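Local coordinates for Es1 family protein (Ehrlichia chaffeensis, PDB 3L3B) that belongs to the ES1 group of the DJ-1/PfpI family, with an amidotransferase-like domain, and probably takes part in isoprenoid biosynthesis, at residues D109-P114 / R145-A150; L46-L51 / V56-F61. All coordinates share one frame; numbering follows the deposited sequence.

Contact 1: residues D109-P114 / R145-A150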
loop_
_atom_site.group_PDB
_atom_site.type_symbol
_atom_site.label_atom_id
_atom_site.label_comp_id
_atom_site.label_asym_id
_atom_site.label_seq_id
_atom_site.Cartn_x
_atom_site.Cartn_y
_atom_site.Cartn_z
ATOM N N ASP B 109 -10.599 20.329 4.066
ATOM C CA ASP B 109 -11.543 20.184 5.168
ATOM C C ASP B 109 -11.023 19.384 6.372
ATOM O O ASP B 109 -11.568 19.507 7.476
ATOM C CB ASP B 109 -12.784 19.462 4.660
ATOM C CG ASP B 109 -13.402 20.156 3.513
ATOM O OD1 ASP B 109 -14.028 21.190 3.729
ATOM O OD2 ASP B 109 -13.249 19.684 2.391
ATOM N N MET B 110 -9.993 18.558 6.151
ATOM C CA MET B 110 -9.500 17.614 7.140
ATOM C C MET B 110 -8.071 17.159 6.773
ATOM O O MET B 110 -7.609 17.399 5.661
ATOM C CB MET B 110 -10.431 16.391 7.224
ATOM C CG MET B 110 -10.612 15.574 5.878
ATOM S SD MET B 110 -11.703 14.087 6.000
ATOM C CE MET B 110 -10.515 12.852 6.483
ATOM N N LEU B 111 -7.443 16.452 7.709
ATOM C CA LEU B 111 -6.097 15.935 7.619
ATOM C C LEU B 111 -6.123 14.529 8.145
ATOM O O LEU B 111 -6.761 14.270 9.156
ATOM C CB LEU B 111 -5.166 16.787 8.493
ATOM C CG LEU B 111 -3.734 16.307 8.661
ATOM C CD1 LEU B 111 -3.035 16.353 7.272
ATOM C CD2 LEU B 111 -2.992 17.084 9.683
ATOM N N VAL B 112 -5.467 13.596 7.433
ATOM C CA VAL B 112 -5.239 12.250 7.958
ATOM C C VAL B 112 -3.732 11.958 7.949
ATOM O O VAL B 112 -3.012 12.312 6.994
ATOM C CB VAL B 112 -6.057 11.176 7.214
ATOM C CG1 VAL B 112 -5.953 9.829 7.939
ATOM C CG2 VAL B 112 -7.511 11.607 7.122
ATOM N N ILE B 113 -3.260 11.380 9.055
ATOM C CA ILE B 113 -1.897 10.970 9.230
ATOM C C ILE B 113 -1.832 9.452 9.467
ATOM O O ILE B 113 -2.012 8.981 10.593
ATOM C CB ILE B 113 -1.255 11.669 10.432
ATOM C CG1 ILE B 113 -1.577 13.168 10.398
ATOM C CG2 ILE B 113 0.234 11.435 10.390
ATOM C CD1 ILE B 113 -1.289 13.933 11.703
ATOM N N PRO B 114 -1.525 8.677 8.416
ATOM C CA PRO B 114 -1.284 7.247 8.648
ATOM C C PRO B 114 -0.150 7.035 9.640
ATOM O O PRO B 114 0.644 7.946 9.897
ATOM C CB PRO B 114 -0.886 6.745 7.265
ATOM C CG PRO B 114 -1.498 7.703 6.294
ATOM C CD PRO B 114 -1.533 9.028 6.991
ATOM N N ARG B 145 -0.927 21.973 13.626
ATOM C CA ARG B 145 -1.498 23.096 14.384
ATOM C C ARG B 145 -2.396 23.986 13.503
ATOM O O ARG B 145 -3.389 24.522 13.993
ATOM C CB ARG B 145 -0.393 23.956 15.028
ATOM C CG ARG B 145 0.424 23.234 16.112
ATOM C CD ARG B 145 -0.272 23.385 17.432
ATOM N NE ARG B 145 0.501 22.975 18.604
ATOM C CZ ARG B 145 1.035 23.790 19.500
ATOM N NH1 ARG B 145 1.661 23.269 20.558
ATOM N NH2 ARG B 145 0.939 25.115 19.360
ATOM N N GLU B 146 -2.058 24.161 12.213
ATOM C CA GLU B 146 -2.905 24.983 11.349
ATOM C C GLU B 146 -4.259 24.335 11.140
ATOM O O GLU B 146 -5.283 25.007 11.176
ATOM C CB GLU B 146 -2.255 25.315 10.003
ATOM C CG GLU B 146 -1.291 26.474 10.061
ATOM C CD GLU B 146 -0.849 26.917 8.686
ATOM O OE1 GLU B 146 -1.581 27.699 8.056
ATOM O OE2 GLU B 146 0.220 26.463 8.228
ATOM N N PHE B 147 -4.267 23.027 10.944
ATOM C CA PHE B 147 -5.531 22.281 10.838
ATOM C C PHE B 147 -6.271 22.391 12.175
ATOM O O PHE B 147 -7.461 22.693 12.198
ATOM C CB PHE B 147 -5.308 20.815 10.492
ATOM C CG PHE B 147 -5.221 20.547 8.997
ATOM C CD1 PHE B 147 -6.386 20.399 8.236
ATOM C CD2 PHE B 147 -4.013 20.529 8.367
ATOM C CE1 PHE B 147 -6.330 20.184 6.859
ATOM C CE2 PHE B 147 -3.947 20.326 6.995
ATOM C CZ PHE B 147 -5.123 20.143 6.249
ATOM N N TYR B 148 -5.570 22.175 13.273
ATOM C CA TYR B 148 -6.228 22.227 14.597
ATOM C C TYR B 148 -6.772 23.604 14.892
ATOM O O TYR B 148 -7.932 23.758 15.326
ATOM C CB TYR B 148 -5.285 21.794 15.717
ATOM C CG TYR B 148 -5.950 21.853 17.055
ATOM C CD1 TYR B 148 -6.869 20.893 17.426
ATOM C CD2 TYR B 148 -5.693 22.902 17.931
ATOM C CE1 TYR B 148 -7.510 20.971 18.652
ATOM C CE2 TYR B 148 -6.331 22.988 19.179
ATOM C CZ TYR B 148 -7.227 22.009 19.518
ATOM O OH TYR B 148 -7.897 22.090 20.713
ATOM N N ASN B 149 -5.975 24.635 14.642
ATOM C CA ASN B 149 -6.477 25.997 14.930
ATOM C C ASN B 149 -7.610 26.448 13.984
ATOM O O ASN B 149 -8.401 27.269 14.357
ATOM C CB ASN B 149 -5.326 27.005 14.947
ATOM C CG ASN B 149 -4.409 26.809 16.144
ATOM O OD1 ASN B 149 -3.189 26.928 16.021
ATOM N ND2 ASN B 149 -4.990 26.465 17.302
ATOM N N ALA B 150 -7.682 25.896 12.770
ATOM C CA ALA B 150 -8.812 26.119 11.869
ATOM C C ALA B 150 -10.018 25.183 12.133
ATOM O O ALA B 150 -10.941 25.185 11.340
ATOM C CB ALA B 150 -8.358 25.983 10.391
#

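Contact 2: residues L46-L51 / V56-F61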
loop_
_atom_site.group_PDB
_atom_site.type_symbol
_atom_site.label_atom_id
_atom_site.label_comp_id
_atom_site.label_asym_id
_atom_site.label_seq_id
_atom_site.Cartn_x
_atom_site.Cartn_y
_atom_site.Cartn_z
ATOM N N LEU B 46 -5.175 2.156 2.867
ATOM C CA LEU B 46 -6.548 1.973 3.360
ATOM C C LEU B 46 -7.220 3.323 3.697
ATOM O O LEU B 46 -8.446 3.492 3.504
ATOM C CB LEU B 46 -6.586 0.967 4.514
ATOM C CG LEU B 46 -6.136 -0.467 4.235
ATOM C CD1 LEU B 46 -6.059 -1.262 5.539
ATOM C CD2 LEU B 46 -7.024 -1.145 3.215
ATOM N N VAL B 47 -6.423 4.265 4.193
ATOM C CA VAL B 47 -6.858 5.650 4.391
ATOM C C VAL B 47 -7.289 6.256 3.028
ATOM O O VAL B 47 -8.356 6.851 2.925
ATOM C CB VAL B 47 -5.773 6.486 5.038
ATOM C CG1 VAL B 47 -5.993 8.007 4.769
ATOM C CG2 VAL B 47 -5.714 6.201 6.535
ATOM N N MET B 48 -6.478 6.097 1.994
ATOM C CA MET B 48 -6.816 6.641 0.668
ATOM C C MET B 48 -8.027 5.947 0.036
ATOM O O MET B 48 -8.842 6.611 -0.596
ATOM C CB MET B 48 -5.629 6.522 -0.292
ATOM C CG MET B 48 -4.429 7.307 0.125
ATOM S SD MET B 48 -3.126 7.280 -1.127
ATOM C CE MET B 48 -2.559 5.605 -0.966
ATOM N N LEU B 49 -8.154 4.628 0.220
ATOM C CA LEU B 49 -9.321 3.862 -0.263
ATOM C C LEU B 49 -10.614 4.375 0.369
ATOM O O LEU B 49 -11.559 4.717 -0.334
ATOM C CB LEU B 49 -9.134 2.366 0.015
ATOM C CG LEU B 49 -10.262 1.380 -0.252
ATOM C CD1 LEU B 49 -10.523 1.301 -1.715
ATOM C CD2 LEU B 49 -9.950 0.018 0.309
ATOM N N GLU B 50 -10.638 4.479 1.691
ATOM C CA GLU B 50 -11.818 4.983 2.408
ATOM C C GLU B 50 -12.134 6.460 2.198
ATOM O O GLU B 50 -13.296 6.833 2.155
ATOM C CB GLU B 50 -11.701 4.652 3.898
ATOM C CG GLU B 50 -11.708 3.136 4.113
ATOM C CD GLU B 50 -13.026 2.538 3.628
ATOM O OE1 GLU B 50 -13.019 1.836 2.594
ATOM O OE2 GLU B 50 -14.073 2.823 4.236
ATOM N N LEU B 51 -11.127 7.320 2.072
ATOM C CA LEU B 51 -11.412 8.690 1.629
ATOM C C LEU B 51 -12.115 8.640 0.284
ATOM O O LEU B 51 -13.155 9.265 0.105
ATOM C CB LEU B 51 -10.148 9.555 1.545
ATOM C CG LEU B 51 -9.531 9.939 2.894
ATOM C CD1 LEU B 51 -8.140 10.528 2.713
ATOM C CD2 LEU B 51 -10.461 10.932 3.676
ATOM N N VAL B 56 -14.171 11.799 -1.098
ATOM C CA VAL B 56 -13.296 12.829 -0.543
ATOM C C VAL B 56 -12.020 12.789 -1.347
ATOM O O VAL B 56 -11.280 11.776 -1.347
ATOM C CB VAL B 56 -12.974 12.608 0.945
ATOM C CG1 VAL B 56 -12.043 13.718 1.440
ATOM C CG2 VAL B 56 -14.249 12.524 1.770
ATOM N N ASN B 57 -11.767 13.864 -2.082
ATOM C CA ASN B 57 -10.548 13.933 -2.888
ATOM C C ASN B 57 -9.384 14.151 -1.923
ATOM O O ASN B 57 -9.571 14.694 -0.804
ATOM C CB ASN B 57 -10.674 15.080 -3.913
ATOM C CG ASN B 57 -11.589 14.708 -5.139
ATOM O OD1 ASN B 57 -12.025 13.564 -5.294
ATOM N ND2 ASN B 57 -11.870 15.688 -5.993
ATOM N N PHE B 58 -8.182 13.763 -2.300
ATOM C CA PHE B 58 -7.082 14.004 -1.391
ATOM C C PHE B 58 -5.797 14.366 -2.076
ATOM O O PHE B 58 -5.616 14.140 -3.285
ATOM C CB PHE B 58 -6.854 12.778 -0.485
ATOM C CG PHE B 58 -6.578 11.490 -1.254
ATOM C CD1 PHE B 58 -5.327 11.204 -1.716
ATOM C CD2 PHE B 58 -7.584 10.580 -1.487
ATOM C CE1 PHE B 58 -5.082 10.032 -2.441
ATOM C CE2 PHE B 58 -7.342 9.410 -2.186
ATOM C CZ PHE B 58 -6.088 9.157 -2.663
ATOM N N LYS B 59 -4.891 14.914 -1.267
ATOM C CA LYS B 59 -3.540 15.278 -1.702
ATOM C C LYS B 59 -2.546 14.882 -0.644
ATOM O O LYS B 59 -2.710 15.150 0.555
ATOM C CB LYS B 59 -3.411 16.793 -1.951
ATOM C CG LYS B 59 -3.750 17.252 -3.334
ATOM C CD LYS B 59 -3.652 18.778 -3.440
ATOM C CE LYS B 59 -3.853 19.293 -4.840
ATOM N NZ LYS B 59 -3.379 20.693 -4.896
ATOM N N CYS B 60 -1.465 14.300 -1.108
ATOM C CA CYS B 60 -0.462 13.790 -0.245
ATOM C C CYS B 60 0.637 14.823 -0.124
ATOM O O CYS B 60 1.048 15.416 -1.134
ATOM C CB CYS B 60 0.113 12.497 -0.773
ATOM S SG CYS B 60 -1.022 11.014 -0.685
ATOM N N PHE B 61 1.184 14.917 1.089
ATOM C CA PHE B 61 2.262 15.838 1.423
ATOM C C PHE B 61 3.309 15.137 2.224
ATOM O O PHE B 61 3.005 14.248 2.974
ATOM C CB PHE B 61 1.711 16.978 2.297
ATOM C CG PHE B 61 0.749 17.820 1.603
ATOM C CD1 PHE B 61 1.189 18.877 0.808
ATOM C CD2 PHE B 61 -0.618 17.570 1.718
ATOM C CE1 PHE B 61 0.282 19.677 0.162
ATOM C CE2 PHE B 61 -1.529 18.345 1.043
ATOM C CZ PHE B 61 -1.074 19.409 0.254
#

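Contact 1: residues D109-P114 / R145-A150
L111, on strand 110-113, comes closest to F147 of helix 138-149, their CA atoms 7.1 Å apart, the shortest such separation between the two segments. F147 extends from the helix to the strand and turns one ring face to L111. With CG anti to its own carbonyl carbon (chi1 -87°), the ring is held out from the helix towards L111. L111 CB stands almost exactly over the ring centre, 3.7 Å from the centroid and 6° off the ring normal, a CH-pi contact in which the beta carbon, rather than the end of the leucine, covers the face. From CB the leucine runs outward to the CD2/CE2 side of the ring, at about a right angle to the phenylalanine side chain: L111 CD2 lies 3.8 Å from F147 CD2, and L111 CD1 lies farther from F147 CE2. One residue back along the strand, the carbonyl oxygen M110 O meets the ring obliquely, 3.3 Å from F147 CE1. The M110 side chain departs on the other side of the strand. Both faces of this strand are thus covered: V105 joins F147 on the side of helix 138-149, while on the other M110 packs on helix 41-53 and on M235 of helix 221-238. Within the sheet, backbone hydrogen bonds tie M110 and V112 to A27 of strand 24-29, and L111 to P153 and G155 on its other flank.

Contact 2: residues L46-L51 / V56-F61
The helix-to-strand half of a beta-alpha-beta unit, strand 24-29, helix 41-53 and strand 56-62, brings L46-L51 against V56-F61. The short segment axes approach to 8.3 Å and run at 144°, since the chain reverses between them. At the turn, V56 N donates to L51 O (3.0 Å, N-H...O angle 158°), the donor standing above the carbonyl plane. Beside this bond the isopropyl end of L51 meets V56, L51 CD2 lying 3.9 Å from V56 CG1. Further along the strand, with CG set between its backbone N and carbonyl carbon (chi1 58°), F58 turns its ring towards M48 and L51. M48 crosses this ring at about a right angle: M48 CB touches F58 CZ at 3.6 Å, M48 CG lies over the face, and M48 SD sits obliquely, 4.5 Å from the ring centroid, in a Met-aromatic contact. L51 CB adds an oblique approach at F58 CD2. Past the ring, M48 SD reaches C60 SG at 4.3 Å, while M48 also packs on R42 of the second subunit. Apolar helix residues laid over alternate residues of a parallel strand are typical of the beta-alpha-beta crossover in the flavodoxin-like alpha/beta sandwich of DJ-1/PfpI proteins.

Overall arrangement
Contact 1 and contact 2 cover opposite faces of the same central sheet, helix 138-149 lying on one side and helix 41-53 on the other. Strand 24-29 runs between strands 56-62 and 110-113, so the two contacts are set two strands apart, their centres about 14 Å from each other. They nevertheless touch, because side chains of strand 110-113 that point away from F147 reach helix 41-53: M110 CE lies 3.4 Å from L51 CD2, and V112 CG1 lies 3.7 Å from V47 CG1. L51 thus touches strands 56-62, 24-29 and 110-113. Along the chain, contact 2 is complete before contact 1 begins, and together they form part of the helix-sheet-helix layering of the domain.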